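Local coordinates for 2-oxoglutarate carboxylase small subunit (Hydrogenobacter thermophilus, PDB 7KCT), which is a biotin carboxylase-type subunit with an ATP-grasp domain that binds ADP, bicarbonate and a magnesium ion, at residues E72-L77 with E84-G89. Numbering follows the deposited sequence.
Sequences ERIVDL and EAIHPG
Gly89 N donates a hydrogen bond to His87 ND1 (3.0 Å, N-H...acceptor angle 163°), closing the turn that follows strand 85-87, whose Ile86 reaches across to Ile74 and Val75 of helix 71-81. The donor lies almost in the imidazole plane, 5° out of it, and meets the ring at its edge. The other ring nitrogen, NE2, is hydrogen-bonded to Gln320 OE1, so the imidazole is held at two points, which limits its rotation.

Towards the helix the contact is wholly apolar and rests on a single methyl. Ile86 CD1 lies 4.2 Å from Ile74 CG2 and 4.3 Å from Val75 CG2, touching a branch methyl on each of two successive helical residues. The Ile86 chain puts it there by being fully extended at its end (chi2 179°), which carries CD1 out from the strand to the helix. The two isoleucines cross at a slant, and Ile74 presents its short branch because CG2 stands anti to the backbone N. The backbones stay apart, with Val75 CA and Ile86 CA 8.3 Å from each other, and aliphatic side chains bridge the distance. Phe99 of helix 97-105 touches all three residues, while Ile40 of strand 36-41 adds to the packing around Ile74; all three residues are buried.

Strand 85-87 runs between parallel neighbours 13-16 and 109-110. Strand 56-59, the helical connection that includes 71-81, and strand 85-87 form a beta-alpha-beta crossover of the Rossmann-like N-terminal domain of biotin carboxylases.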
# COMPACT_ATOMS: atom_id res chain seq x y z
N GLU A 72 -19.11 18.00 -25.71
CA GLU A 72 -20.46 17.64 -26.12
C GLU A 72 -20.64 16.12 -26.20
O GLU A 72 -21.68 15.58 -25.76
CB GLU A 72 -20.81 18.29 -27.46
N ARG A 73 -19.66 15.41 -26.78
CA ARG A 73 -19.79 13.97 -26.95
C ARG A 73 -19.77 13.24 -25.61
O ARG A 73 -20.51 12.27 -25.43
CB ARG A 73 -18.69 13.44 -27.87
CG ARG A 73 -19.01 12.06 -28.36
CD ARG A 73 -17.81 11.36 -29.02
NE ARG A 73 -17.45 11.93 -30.32
CZ ARG A 73 -16.36 12.65 -30.55
NH1 ARG A 73 -15.51 12.88 -29.56
NH2 ARG A 73 -16.10 13.12 -31.77
N ILE A 74 -18.97 13.71 -24.65
CA ILE A 74 -18.87 13.05 -23.34
C ILE A 74 -20.15 13.24 -22.53
O ILE A 74 -20.65 12.31 -21.89
CB ILE A 74 -17.65 13.60 -22.60
CG1 ILE A 74 -16.39 13.16 -23.33
CG2 ILE A 74 -17.57 13.11 -21.17
CD1 ILE A 74 -15.08 13.82 -22.86
N VAL A 75 -20.70 14.45 -22.54
CA VAL A 75 -21.94 14.72 -21.82
C VAL A 75 -23.10 13.97 -22.45
O VAL A 75 -23.96 13.43 -21.74
CB VAL A 75 -22.20 16.23 -21.76
CG1 VAL A 75 -23.61 16.47 -21.29
CG2 VAL A 75 -21.21 16.85 -20.84
N ASP A 76 -23.15 13.95 -23.78
CA ASP A 76 -24.16 13.17 -24.48
C ASP A 76 -24.06 11.69 -24.11
O ASP A 76 -25.09 11.02 -23.96
CB ASP A 76 -24.00 13.30 -25.99
CG ASP A 76 -24.63 14.58 -26.55
OD1 ASP A 76 -25.30 15.32 -25.80
OD2 ASP A 76 -24.45 14.83 -27.77
N LEU A 77 -22.85 11.15 -24.03
CA LEU A 77 -22.71 9.72 -23.69
C LEU A 77 -23.23 9.46 -22.29
O LEU A 77 -23.90 8.45 -22.04
CB LEU A 77 -21.26 9.24 -23.79
CG LEU A 77 -20.90 7.83 -23.34
CD1 LEU A 77 -21.51 6.82 -24.30
CD2 LEU A 77 -19.37 7.73 -23.30
N GLU A 84 -25.26 9.59 -13.79
CA GLU A 84 -25.80 10.76 -13.12
C GLU A 84 -24.74 11.82 -12.85
O GLU A 84 -25.09 12.97 -12.52
CB GLU A 84 -26.49 10.32 -11.82
CG GLU A 84 -27.53 9.16 -12.08
CD GLU A 84 -28.14 8.51 -10.82
OE1 GLU A 84 -27.46 8.44 -9.79
OE2 GLU A 84 -29.31 8.05 -10.89
N ALA A 85 -23.46 11.48 -12.99
CA ALA A 85 -22.37 12.35 -12.61
C ALA A 85 -21.13 11.97 -13.40
O ALA A 85 -20.99 10.83 -13.86
CB ALA A 85 -22.07 12.26 -11.09
N ILE A 86 -20.25 12.95 -13.57
CA ILE A 86 -19.01 12.83 -14.32
C ILE A 86 -17.87 13.28 -13.44
O ILE A 86 -17.91 14.38 -12.87
CB ILE A 86 -19.01 13.65 -15.62
CG1 ILE A 86 -20.02 13.13 -16.63
CG2 ILE A 86 -17.65 13.63 -16.38
CD1 ILE A 86 -20.11 13.89 -17.92
N HIS A 87 -16.83 12.44 -13.34
CA HIS A 87 -15.63 12.88 -12.67
C HIS A 87 -14.56 13.19 -13.71
O HIS A 87 -14.23 12.30 -14.51
CB HIS A 87 -15.12 11.80 -11.68
CG HIS A 87 -14.11 12.34 -10.72
ND1 HIS A 87 -13.01 13.02 -11.15
CD2 HIS A 87 -14.01 12.27 -9.37
CE1 HIS A 87 -12.28 13.39 -10.12
NE2 HIS A 87 -12.87 12.95 -9.03
N PRO A 88 -14.03 14.42 -13.81
CA PRO A 88 -13.08 14.74 -14.89
C PRO A 88 -11.62 14.39 -14.61
O PRO A 88 -10.77 14.60 -15.48
CB PRO A 88 -13.23 16.26 -15.01
CG PRO A 88 -13.37 16.71 -13.60
CD PRO A 88 -14.26 15.60 -12.95
N GLY A 89 -11.30 13.91 -13.42
CA GLY A 89 -9.89 13.66 -13.08
C GLY A 89 -9.09 14.95 -12.99
O GLY A 89 -9.56 15.97 -12.43